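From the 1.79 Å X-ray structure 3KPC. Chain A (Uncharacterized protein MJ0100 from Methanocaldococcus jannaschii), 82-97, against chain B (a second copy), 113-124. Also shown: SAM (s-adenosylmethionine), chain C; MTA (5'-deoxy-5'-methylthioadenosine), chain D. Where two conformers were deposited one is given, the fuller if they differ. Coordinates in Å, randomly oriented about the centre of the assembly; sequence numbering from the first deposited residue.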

# COMPACT_ATOMS: atom_id res chain seq x y z
N PRO A 82 -15.01 -15.42 -0.98
CA PRO A 82 -14.41 -15.31 -2.30
C PRO A 82 -13.51 -14.08 -2.39
O PRO A 82 -13.90 -13.00 -1.93
CB PRO A 82 -15.62 -15.15 -3.23
CG PRO A 82 -16.72 -15.86 -2.51
CD PRO A 82 -16.48 -15.55 -1.06
N VAL A 83 -12.32 -14.25 -2.97
CA VAL A 83 -11.35 -13.16 -3.09
C VAL A 83 -11.93 -11.97 -3.86
O VAL A 83 -11.61 -10.82 -3.53
CB VAL A 83 -10.01 -13.65 -3.71
CG1 VAL A 83 -9.07 -12.48 -3.99
CG2 VAL A 83 -9.33 -14.65 -2.79
N ASP A 84 -12.78 -12.22 -4.85
CA ASP A 84 -13.37 -11.10 -5.59
C ASP A 84 -14.32 -10.24 -4.73
O ASP A 84 -14.38 -9.02 -4.94
CB ASP A 84 -14.00 -11.52 -6.94
CG ASP A 84 -15.29 -12.32 -6.79
OD1 ASP A 84 -15.46 -13.01 -5.76
OD2 ASP A 84 -16.12 -12.26 -7.72
N HIS A 85 -15.02 -10.84 -3.78
CA HIS A 85 -15.86 -10.09 -2.82
C HIS A 85 -15.00 -9.13 -2.00
O HIS A 85 -15.40 -7.99 -1.72
CB HIS A 85 -16.61 -11.03 -1.87
CG HIS A 85 -17.70 -11.83 -2.52
ND1 HIS A 85 -17.78 -12.03 -3.88
CD2 HIS A 85 -18.74 -12.52 -1.98
CE1 HIS A 85 -18.82 -12.79 -4.16
NE2 HIS A 85 -19.42 -13.10 -3.02
N VAL A 86 -13.81 -9.60 -1.63
CA VAL A 86 -12.84 -8.83 -0.86
C VAL A 86 -12.29 -7.67 -1.68
O VAL A 86 -12.20 -6.55 -1.19
CB VAL A 86 -11.69 -9.72 -0.34
CG1 VAL A 86 -10.62 -8.88 0.36
CG2 VAL A 86 -12.23 -10.78 0.61
N ALA A 87 -11.93 -7.94 -2.94
CA ALA A 87 -11.48 -6.89 -3.85
C ALA A 87 -12.51 -5.77 -4.00
O ALA A 87 -12.15 -4.58 -3.97
CB ALA A 87 -11.12 -7.48 -5.21
N ILE A 88 -13.78 -6.14 -4.16
CA ILE A 88 -14.87 -5.16 -4.28
C ILE A 88 -15.00 -4.33 -3.00
O ILE A 88 -15.22 -3.12 -3.06
CB ILE A 88 -16.21 -5.85 -4.63
CG1 ILE A 88 -16.17 -6.41 -6.06
CG2 ILE A 88 -17.39 -4.89 -4.48
CD1 ILE A 88 -17.14 -7.55 -6.32
N LYS A 89 -14.84 -4.99 -1.86
CA LYS A 89 -14.90 -4.36 -0.55
C LYS A 89 -13.81 -3.32 -0.38
O LYS A 89 -14.07 -2.19 0.04
CB LYS A 89 -14.75 -5.44 0.52
CG LYS A 89 -15.68 -5.29 1.71
CD LYS A 89 -16.16 -6.65 2.19
CE LYS A 89 -15.05 -7.41 2.93
NZ LYS A 89 -15.59 -8.58 3.69
N MET A 90 -12.58 -3.71 -0.71
CA MET A 90 -11.43 -2.81 -0.61
C MET A 90 -11.59 -1.60 -1.52
O MET A 90 -11.22 -0.49 -1.15
CB MET A 90 -10.13 -3.55 -0.91
CG MET A 90 -9.80 -4.65 0.09
SD MET A 90 -8.09 -5.24 -0.02
CE MET A 90 -7.88 -5.41 -1.79
N SER A 91 -12.13 -1.81 -2.72
CA SER A 91 -12.37 -0.72 -3.65
C SER A 91 -13.47 0.21 -3.13
O SER A 91 -13.32 1.44 -3.18
CB SER A 91 -12.74 -1.25 -5.04
OG SER A 91 -12.92 -0.18 -5.96
N LYS A 92 -14.56 -0.37 -2.63
CA LYS A 92 -15.67 0.41 -2.07
C LYS A 92 -15.22 1.35 -0.95
O LYS A 92 -15.62 2.51 -0.92
CB LYS A 92 -16.79 -0.51 -1.58
CG LYS A 92 -18.05 0.24 -1.13
CD LYS A 92 -19.12 -0.71 -0.63
CE LYS A 92 -20.41 0.03 -0.31
NZ LYS A 92 -21.55 -0.91 -0.07
N TYR A 93 -14.39 0.84 -0.04
CA TYR A 93 -13.95 1.62 1.12
C TYR A 93 -12.62 2.35 0.94
O TYR A 93 -12.12 2.98 1.88
CB TYR A 93 -13.95 0.75 2.38
CG TYR A 93 -15.34 0.29 2.71
CD1 TYR A 93 -16.30 1.19 3.19
CD2 TYR A 93 -15.73 -1.03 2.49
CE1 TYR A 93 -17.60 0.78 3.47
CE2 TYR A 93 -17.03 -1.45 2.77
CZ TYR A 93 -17.96 -0.54 3.26
OH TYR A 93 -19.24 -0.95 3.53
N ASN A 94 -12.07 2.26 -0.28
CA ASN A 94 -10.79 2.88 -0.62
C ASN A 94 -9.67 2.49 0.35
O ASN A 94 -8.91 3.34 0.83
CB ASN A 94 -10.93 4.41 -0.73
CG ASN A 94 -9.75 5.07 -1.42
OD1 ASN A 94 -9.15 4.51 -2.34
ND2 ASN A 94 -9.40 6.27 -0.97
N ILE A 95 -9.57 1.20 0.65
CA ILE A 95 -8.55 0.69 1.57
C ILE A 95 -7.65 -0.31 0.85
O ILE A 95 -7.98 -0.76 -0.25
CB ILE A 95 -9.18 0.03 2.82
CG1 ILE A 95 -10.22 -1.03 2.41
CG2 ILE A 95 -9.78 1.10 3.74
CD1 ILE A 95 -10.64 -1.95 3.54
N SER A 96 -6.53 -0.67 1.47
CA SER A 96 -5.56 -1.51 0.77
C SER A 96 -5.26 -2.88 1.38
O SER A 96 -4.46 -3.64 0.83
CB SER A 96 -4.25 -0.73 0.54
OG SER A 96 -3.60 -0.45 1.76
N GLY A 97 -5.90 -3.21 2.50
CA GLY A 97 -5.69 -4.50 3.15
C GLY A 97 -6.82 -4.78 4.10
O GLY A 97 -7.42 -3.86 4.65
N SER B 113 -1.17 -1.29 -6.75
CA SER B 113 -1.81 -2.57 -6.47
C SER B 113 -3.31 -2.42 -6.18
O SER B 113 -4.08 -3.33 -6.46
CB SER B 113 -1.10 -3.32 -5.34
OG SER B 113 -1.18 -2.61 -4.12
N GLU B 114 -3.71 -1.26 -5.64
CA GLU B 114 -5.14 -0.97 -5.42
C GLU B 114 -5.91 -0.83 -6.73
O GLU B 114 -7.07 -1.25 -6.82
CB GLU B 114 -5.33 0.29 -4.56
CG GLU B 114 -4.85 0.12 -3.12
CD GLU B 114 -5.00 1.39 -2.31
OE1 GLU B 114 -6.11 1.98 -2.32
OE2 GLU B 114 -4.02 1.80 -1.66
N ASP B 115 -5.28 -0.25 -7.75
CA ASP B 115 -5.89 -0.13 -9.08
C ASP B 115 -6.10 -1.49 -9.74
O ASP B 115 -7.13 -1.74 -10.36
CB ASP B 115 -5.05 0.76 -10.00
CG ASP B 115 -4.90 2.17 -9.47
OD1 ASP B 115 -5.91 2.77 -9.04
OD2 ASP B 115 -3.77 2.69 -9.51
N ILE B 116 -5.11 -2.38 -9.58
CA ILE B 116 -5.16 -3.71 -10.17
C ILE B 116 -6.14 -4.60 -9.40
O ILE B 116 -6.89 -5.37 -9.99
CB ILE B 116 -3.76 -4.34 -10.25
CG1 ILE B 116 -2.85 -3.45 -11.11
CG2 ILE B 116 -3.83 -5.78 -10.79
CD1 ILE B 116 -1.53 -4.08 -11.54
N SER B 117 -6.13 -4.46 -8.07
CA SER B 117 -7.07 -5.18 -7.22
C SER B 117 -8.51 -4.79 -7.54
O SER B 117 -9.40 -5.64 -7.55
CB SER B 117 -6.76 -4.93 -5.74
OG SER B 117 -7.63 -5.67 -4.90
N ARG B 118 -8.72 -3.50 -7.81
CA ARG B 118 -10.04 -2.99 -8.21
C ARG B 118 -10.48 -3.62 -9.52
O ARG B 118 -11.65 -4.00 -9.68
CB ARG B 118 -10.00 -1.47 -8.37
CG ARG B 118 -11.32 -0.82 -8.78
CD ARG B 118 -11.19 0.69 -8.93
NE ARG B 118 -10.55 1.30 -7.75
CZ ARG B 118 -9.33 1.81 -7.74
NH1 ARG B 118 -8.58 1.83 -8.84
NH2 ARG B 118 -8.84 2.32 -6.61
N LEU B 119 -9.54 -3.73 -10.46
CA LEU B 119 -9.79 -4.33 -11.76
C LEU B 119 -10.21 -5.79 -11.58
O LEU B 119 -11.18 -6.24 -12.18
CB LEU B 119 -8.55 -4.21 -12.65
CG LEU B 119 -8.68 -4.53 -14.14
CD1 LEU B 119 -9.63 -3.56 -14.83
CD2 LEU B 119 -7.31 -4.46 -14.80
N PHE B 120 -9.49 -6.51 -10.72
CA PHE B 120 -9.80 -7.89 -10.37
C PHE B 120 -11.24 -8.06 -9.87
O PHE B 120 -11.91 -9.04 -10.21
CB PHE B 120 -8.81 -8.42 -9.32
CG PHE B 120 -9.02 -9.86 -8.95
CD1 PHE B 120 -8.32 -10.87 -9.61
CD2 PHE B 120 -9.89 -10.22 -7.92
CE1 PHE B 120 -8.50 -12.21 -9.27
CE2 PHE B 120 -10.07 -11.55 -7.57
CZ PHE B 120 -9.37 -12.55 -8.24
N GLY B 121 -11.70 -7.11 -9.06
CA GLY B 121 -13.02 -7.19 -8.43
C GLY B 121 -14.20 -6.89 -9.34
O GLY B 121 -15.29 -7.42 -9.15
N GLY B 122 -13.98 -6.03 -10.34
CA GLY B 122 -15.04 -5.59 -11.26
C GLY B 122 -15.19 -6.48 -12.47
O GLY B 122 -16.25 -6.54 -13.10
N LYS B 123 -14.10 -7.17 -12.81
CA LYS B 123 -14.13 -8.32 -13.69
C LYS B 123 -15.05 -9.36 -13.07
O LYS B 123 -15.84 -10.01 -13.76
CB LYS B 123 -12.72 -8.92 -13.84
CG LYS B 123 -11.92 -8.47 -15.08
CD LYS B 123 -11.50 -7.00 -14.99
CE LYS B 123 -11.09 -6.46 -16.35
NZ LYS B 123 -12.27 -6.14 -17.20
N LYS B 124 -14.94 -9.47 -11.74
CA LYS B 124 -15.40 -10.64 -10.97
C LYS B 124 -14.87 -11.93 -11.61
O LYS B 124 -13.84 -11.93 -12.29
CB LYS B 124 -16.93 -10.67 -10.83
CG LYS B 124 -17.52 -9.72 -9.79
CD LYS B 124 -19.04 -9.93 -9.69
CE LYS B 124 -19.66 -9.10 -8.57
NZ LYS B 124 -19.73 -7.64 -8.91
OXT LYS B 124 -15.45 -13.01 -11.47
N SAM C . -6.32 4.18 -0.52
CA SAM C . -5.23 4.64 0.39
C SAM C . -4.87 3.53 1.40
O SAM C . -5.42 2.43 1.37
OXT SAM C . -4.01 3.71 2.26
CB SAM C . -5.64 5.93 1.14
CG SAM C . -7.09 5.92 1.64
SD SAM C . -7.37 4.80 3.06
CE SAM C . -9.02 5.33 3.50
C5' SAM C . -6.40 5.37 4.50
C4' SAM C . -6.88 4.74 5.81
O4' SAM C . -7.28 3.38 5.51
C3' SAM C . -5.81 4.60 6.90
O3' SAM C . -6.17 5.46 7.99
C2' SAM C . -5.91 3.13 7.33
O2' SAM C . -5.89 2.98 8.75
C1' SAM C . -7.29 2.75 6.78
N9 SAM C . -7.44 1.29 6.60
C8 SAM C . -6.56 0.45 6.05
N7 SAM C . -7.04 -0.79 6.08
C5 SAM C . -8.25 -0.74 6.65
C6 SAM C . -9.23 -1.68 6.95
N6 SAM C . -9.05 -2.97 6.66
N1 SAM C . -10.36 -1.28 7.55
C2 SAM C . -10.56 -0.01 7.85
N3 SAM C . -9.65 0.92 7.58
C4 SAM C . -8.49 0.58 6.98
CS MTA D . -1.17 5.13 -3.65
S5' MTA D . -2.66 4.17 -3.57
C5' MTA D . -3.88 5.54 -3.82
C4' MTA D . -4.64 5.52 -5.19
O4' MTA D . -4.60 6.86 -5.78
C2' MTA D . -3.38 5.41 -7.28
O2' MTA D . -3.86 5.03 -8.64
C3' MTA D . -4.01 4.54 -6.18
O3' MTA D . -5.04 3.64 -6.75
C1' MTA D . -3.71 6.86 -6.94
N9 MTA D . -2.34 7.43 -6.73
C8 MTA D . -1.34 6.91 -6.01
N7 MTA D . -0.26 7.69 -6.08
C5 MTA D . -0.57 8.72 -6.86
C6 MTA D . 0.13 9.84 -7.30
N6 MTA D . 1.39 10.04 -6.93
N1 MTA D . -0.50 10.71 -8.12
C2 MTA D . -1.76 10.52 -8.48
N3 MTA D . -2.45 9.46 -8.09
C4 MTA D . -1.88 8.55 -7.28
O HOH W 1 -9.64 -3.84 -4.50
O HOH W 2 -7.49 3.69 -4.57
O HOH W 3 -8.56 0.49 -2.66

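Where two helices cross closely, small residues usually mark the crossing, and this pair illustrates the principle. Helix 83-92 of chain A and helix 113-123 of chain B run at 125° to each other, their axes approaching to 7.7 Å, and the two stretches together bury 626 Å². The backbones come nearest at Ala A87 and Gly B121, both buried, whose CA atoms lie 4.8 Å apart. The methyl of Ala A87 points toward the partner, its CB 3.8 Å from Gly B121 CA and 3.4 Å from Ser B117 O. Glycine suits its place: a CB there would sit tightly against Ala A87 CB and Ile A88 N.

Beside the crossing, Phe B120 supplies the apolar packing. Its CA-to-CB bond points sideways, but with chi1 t the end of the side chain comes nearer. It offers its ring edge to Ala A87, while Val A83 CG1 lies 3.8 Å from Phe B120 CE2. Met A90 instead sets carbon against a hydroxyl oxygen, its CE 3.1 Å from Ser B117 OG.

Polar links are mostly indirect. Arg B118 NE gives Ser A91 OG a weak hydrogen bond of 3.3 Å, and its guanidinium is steadied by a salt bridge to Asp B115. One water joins Ala A87 O to Ser B117 OG. Farther along, the ligand amine, SAM N, donates to both Asn A94 O (3.0 Å) and Glu B114 OE1 (2.9 Å), so that s-adenosylmethionine itself bridges the two chains.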